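Local coordinates for Glyco_hydro_cc domain-containing protein (Cryptococcus neoformans, PDB 6UBC) that binds oligosaccharides, probably derived from beta-1,3-glucan, through a catalytic-core domain of glycoside hydrolase family 128, subgroup VII, at residues L293-I298 against S330-S335; W221-N226 against A408-T413; S387-F392 against G416-W421; C314-E319 against K352-Y357. All coordinates share one frame; numbering follows the deposited sequence.

Contact 1 (L293-I298 against S330-S335)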
# COMPACT_ATOMS: atom_id res chain seq x y z
N LEU A 293 14.17 11.35 -7.54
CA LEU A 293 14.40 10.70 -6.22
C LEU A 293 14.26 9.18 -6.36
O LEU A 293 15.06 8.45 -5.79
CB LEU A 293 13.42 11.28 -5.21
CG LEU A 293 13.56 10.74 -3.79
CD1 LEU A 293 14.96 10.99 -3.28
CD2 LEU A 293 12.53 11.42 -2.87
N TRP A 294 13.22 8.74 -7.08
CA TRP A 294 12.98 7.33 -7.39
C TRP A 294 14.26 6.74 -8.00
O TRP A 294 14.80 5.75 -7.48
CB TRP A 294 11.78 7.23 -8.33
CG TRP A 294 11.59 5.82 -8.79
CD1 TRP A 294 12.19 5.28 -9.88
CD2 TRP A 294 10.74 4.79 -8.24
NE1 TRP A 294 11.78 3.99 -10.02
CE2 TRP A 294 10.90 3.65 -9.04
CE3 TRP A 294 9.83 4.73 -7.16
CZ2 TRP A 294 10.24 2.46 -8.79
CZ3 TRP A 294 9.17 3.55 -6.90
CH2 TRP A 294 9.36 2.42 -7.72
N ASP A 295 14.78 7.39 -9.03
CA ASP A 295 15.92 6.88 -9.80
C ASP A 295 17.19 6.88 -8.94
O ASP A 295 17.89 5.86 -8.96
CB ASP A 295 16.14 7.63 -11.11
CG ASP A 295 15.22 7.10 -12.20
OD1 ASP A 295 14.91 5.87 -12.16
OD2 ASP A 295 14.81 7.90 -13.03
N SER A 296 17.39 7.90 -8.11
CA SER A 296 18.66 8.05 -7.36
C SER A 296 18.67 7.22 -6.10
O SER A 296 19.75 6.83 -5.69
CB SER A 296 18.90 9.48 -7.03
OG SER A 296 18.02 9.93 -6.03
N THR A 297 17.53 7.00 -5.45
CA THR A 297 17.45 6.55 -4.04
C THR A 297 16.72 5.21 -3.87
O THR A 297 17.16 4.42 -3.08
CB THR A 297 16.83 7.68 -3.21
OG1 THR A 297 17.64 8.83 -3.41
CG2 THR A 297 16.77 7.42 -1.73
N ILE A 298 15.66 4.95 -4.67
CA ILE A 298 14.90 3.67 -4.65
C ILE A 298 15.50 2.68 -5.67
O ILE A 298 15.89 1.54 -5.26
CB ILE A 298 13.41 3.95 -4.91
CG1 ILE A 298 12.77 4.66 -3.70
CG2 ILE A 298 12.71 2.64 -5.20
CD1 ILE A 298 11.35 5.19 -3.99
N SER A 330 6.94 7.96 -17.55
CA SER A 330 7.66 8.50 -18.72
C SER A 330 9.04 8.98 -18.33
O SER A 330 9.98 8.72 -19.12
CB SER A 330 6.90 9.60 -19.35
OG SER A 330 5.77 9.02 -19.94
N GLN A 331 9.18 9.61 -17.18
CA GLN A 331 10.43 10.30 -16.73
C GLN A 331 11.42 9.39 -16.00
O GLN A 331 12.59 9.66 -16.10
CB GLN A 331 10.06 11.49 -15.87
CG GLN A 331 9.27 12.50 -16.72
CD GLN A 331 8.90 13.77 -15.97
OE1 GLN A 331 9.67 14.25 -15.14
NE2 GLN A 331 7.74 14.32 -16.31
N ILE A 332 11.01 8.33 -15.34
CA ILE A 332 11.93 7.43 -14.60
C ILE A 332 12.73 6.58 -15.58
O ILE A 332 12.22 6.22 -16.64
CB ILE A 332 11.25 6.55 -13.54
CG1 ILE A 332 10.14 5.66 -14.13
CG2 ILE A 332 10.70 7.44 -12.47
CD1 ILE A 332 9.34 4.95 -13.10
N SER A 333 13.96 6.23 -15.18
CA SER A 333 14.85 5.38 -16.00
C SER A 333 14.70 3.93 -15.59
O SER A 333 14.97 3.05 -16.42
CB SER A 333 16.28 5.90 -15.96
OG SER A 333 16.34 7.09 -16.79
N THR A 334 14.41 3.66 -14.33
CA THR A 334 14.20 2.27 -13.82
C THR A 334 12.73 2.13 -13.45
O THR A 334 12.28 2.92 -12.57
CB THR A 334 15.08 1.97 -12.61
OG1 THR A 334 16.42 2.03 -13.10
CG2 THR A 334 14.76 0.63 -11.96
N SER A 335 11.99 1.24 -14.10
CA SER A 335 10.52 1.17 -13.86
C SER A 335 10.28 0.39 -12.56
O SER A 335 11.22 -0.21 -11.97
CB SER A 335 9.67 0.65 -15.01
OG SER A 335 8.25 0.99 -14.78
O HOH W 1 15.31 9.34 -15.92
O HOH W 2 17.36 4.61 -12.69

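Contact 2 (W221-N226 against A408-T413)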
# COMPACT_ATOMS: atom_id res chain seq x y z
N TRP A 221 2.94 -10.09 5.09
CA TRP A 221 3.77 -8.88 4.99
C TRP A 221 3.14 -7.74 5.76
O TRP A 221 1.90 -7.82 6.10
CB TRP A 221 3.96 -8.47 3.54
CG TRP A 221 2.72 -8.07 2.80
CD1 TRP A 221 1.70 -8.90 2.41
CD2 TRP A 221 2.26 -6.74 2.51
NE1 TRP A 221 0.68 -8.21 1.83
CE2 TRP A 221 1.02 -6.87 1.82
CE3 TRP A 221 2.79 -5.47 2.69
CZ2 TRP A 221 0.31 -5.77 1.37
CZ3 TRP A 221 2.10 -4.38 2.18
CH2 TRP A 221 0.88 -4.54 1.53
N TYR A 222 3.96 -6.74 6.02
CA TYR A 222 3.53 -5.56 6.77
C TYR A 222 4.47 -4.40 6.52
O TYR A 222 5.63 -4.55 6.17
CB TYR A 222 3.50 -5.90 8.26
CG TYR A 222 4.79 -6.46 8.81
CD1 TYR A 222 5.05 -7.82 8.85
CD2 TYR A 222 5.72 -5.62 9.36
CE1 TYR A 222 6.24 -8.30 9.37
CE2 TYR A 222 6.92 -6.06 9.88
CZ TYR A 222 7.19 -7.42 9.89
OH TYR A 222 8.37 -7.89 10.42
N TYR A 223 3.93 -3.21 6.76
CA TYR A 223 4.72 -1.96 6.68
C TYR A 223 4.02 -0.92 7.54
O TYR A 223 2.78 -1.09 7.82
CB TYR A 223 4.84 -1.50 5.23
CG TYR A 223 3.63 -0.77 4.67
CD1 TYR A 223 2.42 -1.43 4.39
CD2 TYR A 223 3.71 0.56 4.32
CE1 TYR A 223 1.34 -0.75 3.86
CE2 TYR A 223 2.66 1.22 3.72
CZ TYR A 223 1.45 0.58 3.51
OH TYR A 223 0.37 1.23 2.94
N ASP A 224 4.74 0.15 7.85
CA ASP A 224 4.25 1.16 8.82
C ASP A 224 4.60 2.59 8.35
O ASP A 224 4.66 3.48 9.22
CB ASP A 224 4.74 0.85 10.22
CG ASP A 224 6.23 1.07 10.40
OD1 ASP A 224 6.92 1.36 9.41
OD2 ASP A 224 6.69 0.97 11.54
N TRP A 225 4.91 2.73 7.07
CA TRP A 225 5.24 4.00 6.38
C TRP A 225 6.65 4.47 6.73
O TRP A 225 7.10 5.41 6.08
CB TRP A 225 4.21 5.09 6.65
CG TRP A 225 2.84 4.74 6.17
CD1 TRP A 225 2.41 4.76 4.90
CD2 TRP A 225 1.72 4.28 6.96
NE1 TRP A 225 1.10 4.38 4.80
CE2 TRP A 225 0.66 4.07 6.05
CE3 TRP A 225 1.51 4.06 8.32
CZ2 TRP A 225 -0.58 3.62 6.46
CZ3 TRP A 225 0.26 3.65 8.74
CH2 TRP A 225 -0.77 3.41 7.81
N ASN A 226 7.33 3.81 7.67
CA ASN A 226 8.75 4.16 7.99
C ASN A 226 9.71 3.48 7.00
O ASN A 226 9.32 2.48 6.27
CB ASN A 226 9.08 3.80 9.44
CG ASN A 226 8.24 4.58 10.42
OD1 ASN A 226 8.03 5.78 10.21
ND2 ASN A 226 7.70 3.90 11.44
N ALA A 408 -1.04 -8.71 -3.57
CA ALA A 408 -1.01 -8.41 -2.12
C ALA A 408 -2.02 -7.28 -1.85
O ALA A 408 -2.23 -6.44 -2.76
CB ALA A 408 0.41 -8.04 -1.69
N TYR A 409 -2.53 -7.21 -0.62
CA TYR A 409 -3.39 -6.10 -0.18
C TYR A 409 -3.23 -5.93 1.33
O TYR A 409 -2.86 -6.87 2.10
CB TYR A 409 -4.84 -6.40 -0.56
CG TYR A 409 -5.34 -7.69 0.03
CD1 TYR A 409 -5.90 -7.73 1.31
CD2 TYR A 409 -5.29 -8.89 -0.66
CE1 TYR A 409 -6.36 -8.91 1.89
CE2 TYR A 409 -5.77 -10.08 -0.10
CZ TYR A 409 -6.30 -10.09 1.19
OH TYR A 409 -6.80 -11.22 1.76
N ALA A 410 -3.49 -4.69 1.75
CA ALA A 410 -3.41 -4.28 3.17
C ALA A 410 -4.55 -3.34 3.53
O ALA A 410 -4.72 -2.25 2.91
CB ALA A 410 -2.07 -3.64 3.44
N TYR A 411 -5.19 -3.68 4.64
CA TYR A 411 -6.13 -2.81 5.35
C TYR A 411 -5.48 -1.48 5.73
O TYR A 411 -4.39 -1.46 6.36
CB TYR A 411 -6.64 -3.58 6.54
CG TYR A 411 -7.83 -3.02 7.26
CD1 TYR A 411 -7.71 -1.91 8.09
CD2 TYR A 411 -9.07 -3.58 7.10
CE1 TYR A 411 -8.81 -1.45 8.80
CE2 TYR A 411 -10.17 -3.14 7.81
CZ TYR A 411 -10.05 -2.05 8.63
OH TYR A 411 -11.13 -1.62 9.34
N SER A 412 -6.12 -0.36 5.39
CA SER A 412 -5.55 0.97 5.70
C SER A 412 -5.77 1.27 7.17
O SER A 412 -6.93 1.21 7.60
CB SER A 412 -6.17 2.02 4.85
OG SER A 412 -5.60 3.26 5.19
N THR A 413 -4.72 1.70 7.92
CA THR A 413 -4.92 2.27 9.28
C THR A 413 -4.49 3.75 9.25
O THR A 413 -4.05 4.28 10.24
CB THR A 413 -4.18 1.42 10.33
OG1 THR A 413 -2.77 1.51 10.09
CG2 THR A 413 -4.68 -0.01 10.37

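Contact 3 (S387-F392 against G416-W421)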
# COMPACT_ATOMS: atom_id res chain seq x y z
N SER A 387 -22.24 -2.10 9.74
CA SER A 387 -22.80 -3.21 8.95
C SER A 387 -22.31 -3.11 7.50
O SER A 387 -21.74 -4.08 6.90
CB SER A 387 -24.29 -3.15 9.05
OG SER A 387 -24.73 -4.29 8.39
N GLU A 388 -22.37 -1.92 6.93
CA GLU A 388 -21.86 -1.72 5.55
C GLU A 388 -20.35 -1.95 5.54
O GLU A 388 -19.87 -2.52 4.53
CB GLU A 388 -22.16 -0.26 5.14
CG GLU A 388 -21.64 0.17 3.78
CD GLU A 388 -21.72 1.69 3.47
OE1 GLU A 388 -22.05 2.47 4.42
OE2 GLU A 388 -21.46 2.11 2.29
N ILE A 389 -19.61 -1.47 6.56
CA ILE A 389 -18.14 -1.71 6.66
C ILE A 389 -17.83 -3.19 6.65
O ILE A 389 -16.92 -3.57 5.94
CB ILE A 389 -17.54 -0.99 7.88
CG1 ILE A 389 -17.46 0.51 7.57
CG2 ILE A 389 -16.21 -1.55 8.31
CD1 ILE A 389 -17.30 1.42 8.78
N ASN A 390 -18.51 -3.97 7.46
CA ASN A 390 -18.27 -5.42 7.55
C ASN A 390 -18.47 -6.06 6.17
O ASN A 390 -17.64 -6.88 5.76
CB ASN A 390 -19.16 -6.09 8.59
CG ASN A 390 -18.83 -5.72 10.00
OD1 ASN A 390 -17.71 -5.29 10.32
ND2 ASN A 390 -19.82 -5.86 10.85
N THR A 391 -19.56 -5.72 5.49
CA THR A 391 -19.88 -6.27 4.15
C THR A 391 -18.77 -5.93 3.15
O THR A 391 -18.29 -6.83 2.40
CB THR A 391 -21.23 -5.79 3.63
OG1 THR A 391 -22.20 -6.18 4.60
CG2 THR A 391 -21.48 -6.34 2.26
N PHE A 392 -18.32 -4.69 3.22
CA PHE A 392 -17.22 -4.19 2.37
C PHE A 392 -15.96 -5.00 2.62
O PHE A 392 -15.33 -5.38 1.64
CB PHE A 392 -17.00 -2.70 2.60
CG PHE A 392 -15.93 -2.14 1.72
CD1 PHE A 392 -16.25 -1.70 0.45
CD2 PHE A 392 -14.64 -1.95 2.20
CE1 PHE A 392 -15.30 -1.08 -0.33
CE2 PHE A 392 -13.68 -1.35 1.42
CZ PHE A 392 -14.00 -0.96 0.12
N GLY A 416 -7.69 10.15 8.48
CA GLY A 416 -8.81 10.69 7.69
C GLY A 416 -9.90 9.67 7.43
O GLY A 416 -10.65 9.87 6.46
N LEU A 417 -9.95 8.56 8.18
CA LEU A 417 -11.08 7.64 7.97
C LEU A 417 -11.93 7.61 9.21
O LEU A 417 -11.61 8.26 10.17
CB LEU A 417 -10.55 6.26 7.62
CG LEU A 417 -9.67 6.23 6.39
CD1 LEU A 417 -8.86 4.94 6.38
CD2 LEU A 417 -10.50 6.44 5.11
N SER A 418 -13.02 6.87 9.19
CA SER A 418 -14.04 6.95 10.26
C SER A 418 -13.55 6.23 11.49
O SER A 418 -12.78 5.27 11.38
CB SER A 418 -15.33 6.32 9.78
OG SER A 418 -15.21 4.91 9.66
N PRO A 419 -14.06 6.57 12.68
CA PRO A 419 -13.72 5.81 13.87
C PRO A 419 -14.12 4.32 13.78
O PRO A 419 -13.42 3.47 14.31
CB PRO A 419 -14.59 6.48 14.93
CG PRO A 419 -14.80 7.87 14.42
CD PRO A 419 -14.97 7.70 12.94
N GLU A 420 -15.19 4.04 13.05
CA GLU A 420 -15.70 2.66 12.82
C GLU A 420 -14.69 1.87 11.95
O GLU A 420 -14.61 0.65 12.11
CB GLU A 420 -17.10 2.68 12.23
CG GLU A 420 -18.14 3.29 13.14
CD GLU A 420 -18.44 4.77 12.93
OE1 GLU A 420 -17.64 5.46 12.28
OE2 GLU A 420 -19.49 5.20 13.41
N TRP A 421 -13.93 2.54 11.11
CA TRP A 421 -12.88 1.89 10.29
C TRP A 421 -11.65 1.54 11.16
O TRP A 421 -10.90 0.58 10.82
CB TRP A 421 -12.55 2.79 9.09
CG TRP A 421 -11.63 2.09 8.13
CD1 TRP A 421 -10.28 2.09 8.13
CD2 TRP A 421 -12.00 1.01 7.25
NE1 TRP A 421 -9.78 1.24 7.18
CE2 TRP A 421 -10.83 0.55 6.64
CE3 TRP A 421 -13.23 0.47 6.85
CZ2 TRP A 421 -10.81 -0.51 5.73
CZ3 TRP A 421 -13.23 -0.56 5.92
CH2 TRP A 421 -12.03 -1.05 5.35

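Contact 4 (C314-E319 against K352-Y357)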
# COMPACT_ATOMS: atom_id res chain seq x y z
N CYS A 314 -3.35 9.04 -4.88
CA CYS A 314 -4.58 9.35 -4.09
C CYS A 314 -5.76 9.47 -5.05
O CYS A 314 -6.86 9.22 -4.59
CB CYS A 314 -4.43 10.61 -3.24
SG CYS A 314 -4.27 12.08 -4.27
N HIS A 315 -5.54 9.82 -6.32
CA HIS A 315 -6.63 10.09 -7.30
C HIS A 315 -7.23 8.79 -7.83
O HIS A 315 -8.17 8.88 -8.62
CB HIS A 315 -6.22 11.06 -8.38
CG HIS A 315 -6.02 12.45 -7.91
ND1 HIS A 315 -4.79 12.93 -7.47
CD2 HIS A 315 -6.93 13.48 -7.79
CE1 HIS A 315 -4.95 14.21 -7.11
NE2 HIS A 315 -6.23 14.60 -7.35
N GLN A 316 -6.69 7.62 -7.46
CA GLN A 316 -7.27 6.30 -7.83
C GLN A 316 -7.38 6.27 -9.36
O GLN A 316 -6.42 6.69 -10.05
CB GLN A 316 -8.62 6.10 -7.12
CG GLN A 316 -8.48 6.18 -5.60
CD GLN A 316 -9.73 5.69 -4.91
OE1 GLN A 316 -10.03 4.48 -4.96
NE2 GLN A 316 -10.44 6.66 -4.30
N ALA A 317 -8.53 5.89 -9.91
CA ALA A 317 -8.61 5.69 -11.37
C ALA A 317 -8.72 7.05 -12.07
O ALA A 317 -8.44 7.11 -13.28
CB ALA A 317 -9.77 4.77 -11.66
N ALA A 318 -8.98 8.12 -11.33
CA ALA A 318 -8.97 9.47 -11.92
C ALA A 318 -7.54 9.95 -12.29
O ALA A 318 -7.35 11.04 -12.84
CB ALA A 318 -9.67 10.44 -10.98
N GLU A 319 -6.55 9.15 -11.94
CA GLU A 319 -5.17 9.31 -12.46
C GLU A 319 -5.21 9.36 -14.00
O GLU A 319 -4.31 9.96 -14.59
CB GLU A 319 -4.33 8.13 -11.98
CG GLU A 319 -3.15 7.79 -12.89
CD GLU A 319 -2.06 8.85 -13.02
OE1 GLU A 319 -1.88 9.65 -12.05
OE2 GLU A 319 -1.34 8.82 -14.08
N LYS A 352 -13.18 -2.58 -8.67
CA LYS A 352 -12.84 -3.12 -9.99
C LYS A 352 -12.42 -2.00 -10.92
O LYS A 352 -11.49 -2.20 -11.66
CB LYS A 352 -14.00 -3.94 -10.56
CG LYS A 352 -14.22 -5.26 -9.86
CD LYS A 352 -15.58 -5.84 -10.20
CE LYS A 352 -15.70 -7.30 -9.81
NZ LYS A 352 -17.14 -7.67 -9.76
N THR A 353 -13.08 -0.87 -10.90
CA THR A 353 -12.66 0.28 -11.71
C THR A 353 -11.17 0.58 -11.46
O THR A 353 -10.40 0.78 -12.40
CB THR A 353 -13.54 1.48 -11.37
OG1 THR A 353 -14.86 1.15 -11.76
CG2 THR A 353 -13.08 2.74 -12.06
N ASP A 354 -10.75 0.62 -10.20
CA ASP A 354 -9.33 0.96 -9.89
C ASP A 354 -8.40 -0.12 -10.45
O ASP A 354 -7.38 0.24 -11.10
CB ASP A 354 -9.09 1.13 -8.39
CG ASP A 354 -9.67 2.38 -7.74
OD1 ASP A 354 -10.13 3.32 -8.46
OD2 ASP A 354 -9.65 2.43 -6.48
N ILE A 355 -8.71 -1.40 -10.17
CA ILE A 355 -7.80 -2.50 -10.58
C ILE A 355 -7.74 -2.54 -12.11
O ILE A 355 -6.64 -2.59 -12.70
CB ILE A 355 -8.21 -3.84 -9.99
CG1 ILE A 355 -8.20 -3.82 -8.47
CG2 ILE A 355 -7.29 -4.91 -10.58
CD1 ILE A 355 -8.85 -5.03 -7.93
N ASP A 356 -8.90 -2.41 -12.75
CA ASP A 356 -8.95 -2.37 -14.24
C ASP A 356 -8.07 -1.25 -14.77
O ASP A 356 -7.30 -1.46 -15.74
CB ASP A 356 -10.37 -2.23 -14.76
CG ASP A 356 -11.27 -3.43 -14.58
OD1 ASP A 356 -10.81 -4.50 -14.22
OD2 ASP A 356 -12.43 -3.25 -14.79
N TYR A 357 -8.21 -0.02 -14.25
CA TYR A 357 -7.48 1.12 -14.81
C TYR A 357 -5.98 0.81 -14.76
O TYR A 357 -5.22 0.99 -15.78
CB TYR A 357 -7.83 2.44 -14.12
CG TYR A 357 -6.92 3.53 -14.60
CD1 TYR A 357 -7.06 4.10 -15.85
CD2 TYR A 357 -5.77 3.84 -13.89
CE1 TYR A 357 -6.14 5.01 -16.34
CE2 TYR A 357 -4.84 4.73 -14.38
CZ TYR A 357 -5.03 5.33 -15.62
OH TYR A 357 -4.08 6.18 -16.12
O HOH W 3 -1.30 6.39 -15.17

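Contact 1 (L293-I298 against S330-S335)
The carboxylate of Asp295 holds two consecutive backbone amides of the turn that follows helix 324-331. Its OD2 accepts from Ser333 N at 2.9 Å and its OD1 from Thr334 N at 3.1 Å. Each amide meets its oxygen on the syn side, somewhat out of the carboxylate plane, and Ser333 N makes a second, weak bond to OD1. A short acidic side chain suits this place, because its paired oxygens match two successive N-H groups close to the helix. One residue earlier, Trp294 donates NE1 to Thr334 O over 2.8 Å, with Thr334 O lying 17° out of the indole plane. Thr334 is thus gripped at both its N and its O. The indole reaches the turn with CG anti to the backbone N (chi1 174°), which also brings CD1 to 3.7 Å from CG2 of Ile332, the first residue past the helix end.

Two waters extend the grip: one takes a hydrogen from Ser333 OG and gives its own to Asp295 OD2 and Gln331 O, while the other joins OD1, weakly, to Thr334 OG1. Further out, Ile298 CG2 sits 3.9 Å above one face of the Trp294 ring, Phe328 meets that ring edge-to-face, and Leu308 of strand 307-309 packs on the indole. The arrangement joins helix 287-298 to the loop leading toward strand 339-345, on the outer layer of the (beta/alpha)8 barrel expected of this family.

Contact 2 (W221-N226 against A408-T413)
In the (beta/alpha)8 barrel of this family, strands 221-223 and 406-411 both flank strand 204-207, and here their side chains meet across strand 204-207, which lies between them. Trp221 spans the separation, and the indole runs along strand 406-411 from NE1 to CH2. NE1 comes within 3.5 Å of Ala408 CB, CZ2 lies 3.4 Å from Tyr409 O, and CH2 is 3.6 Å from Ala410 CB. Alanine suits positions 408 and 410, because the small methyls let the broad ring lie close against the strand. The indole NE1 is satisfied by Lys203 O. Tyr409, between the alanines, has its CB directed away from segment 221-226, and its hydroxyl bonds Glu401.

Farther along, the edge of Tyr223 brings CE1 to 4.5 Å from Ala410 CB, while its OH bonds Thr369 O. At the strand ends, the edge of Trp225 meets Thr413, with CH2 3.6 Å from OG1, which itself bonds Ser207 O. Trp225 NE1 turns to Glu370 OE2, and an Asx turn from Asp224 OD1 to Asn226 N shapes its loop. The contact thus rises toward the C-terminal strand ends, where the cleft lies in such barrels, with aromatic side chains packed inside the (beta/alpha)8 barrel.

Contact 3 (S387-F392 against G416-W421)
Ile389 and Phe392 of helix 386-402 pack on Trp421, in the loop that leaves strand 406-411, on the periphery of the (beta/alpha)8 barrel. The contact across the two segments is apolar. Ile389 uses both branches: CG2, anti to the backbone N, reaches Trp421 CE3 at 3.9 Å, while CD1 touches Glu420 CB at 3.7 Å. A branched aliphatic residue suits the spot, since one side chain serves two neighbours. Glu420 contributes its methylene base, and its chain bends at chi2 (95°) to lead the carboxylate away from the helix. The side chains of Phe392, one turn on, and Trp421 cross at about a right angle, and Trp421 CH2 lies at the edge of the phenyl ring, 4.2 Å from CD2. The disulfide-bonded Cys373 also touches both Phe392 and Trp421.

Stacking and polar bonds then place the indole. Tyr411 stacks with the Trp421 ring and bonds Trp421 O through its hydroxyl, and NE1 donates to Ser412 O, so the loop is tied back to the strand it came from. Within the loop, the backbone N of Trp421 bonds Ser418 O. Serine suits its place by accepting and donating at once: Ser418 OG accepts from Trp421 N at 3.1 Å, an ST motif, and gives its own hydrogen to Cys383 O.

Contact 4 (C314-E319 against K352-Y357)
One face of the Tyr357 ring carries the carbonyl oxygen Ala317 O, 4.0 Å above the plane and over the ring centre. Glu319 reaches the hydroxyl end of the same ring obliquely, its CG lying 3.7 Å from Tyr357 OH, and its carboxylate plane is turned 52° from the ring. Together they seat the loop after strand 307-309 on helix 348-362, in the outer part of the (beta/alpha)8 barrel.

Tyr357 sends CG anti to its backbone N (chi1 172°), which carries the ring along the loop. A water between the hydroxyl and Glu319 donates to Glu319 OE2 at 2.7 Å. The glutamate oxygens have further partners, OE1 accepting from Leu325 N and OE2 from Ser326 N at the start of the next helix, as an acidic group is well suited to do. Ala317 packs on the helix surface between Thr353 and Tyr357: its CB touches Tyr357 CB at 3.9 Å and Thr353 CG2 at 3.9 Å, a close approach that its small size allows, and its N makes a weak bond of 3.4 Å to Asp354 OD1.

The last pair of flat groups, the Gln316 amide and the Asp354 carboxylate, cross with planes 68° apart. Gln316 OE1 accepts from Asn344 N, and Lys345 is only a long, weak ion-pair partner of Asp354. The approach of Gln316 OE1 to Asp354 OD2 is 2.6 Å, so short that the acid may well hold a proton.

From the N terminus, strand 221-223 opens the longest loop, which contact 2 closes at strand 406-411, across the neighbouring strand 204-207; the nearest ends of its two segments are 182 residues apart. Contacts 1 and 4 both fall within that span. Contact 1 opens on helix 287-298; before it closes after helix 324-331, contact 4 has opened at 314-319, and it closes on helix 348-362, so these two cross. Contact 3 opens later, at 387-392, and crosses contact 2 by closing beyond it at 416-421. Contacts 1 and 3 lie on opposite sides of the chain's centre, about 36 Å apart between centres. Contact 2 thus joins barrel strands, whereas the other three fasten outer helices to neighbouring loops.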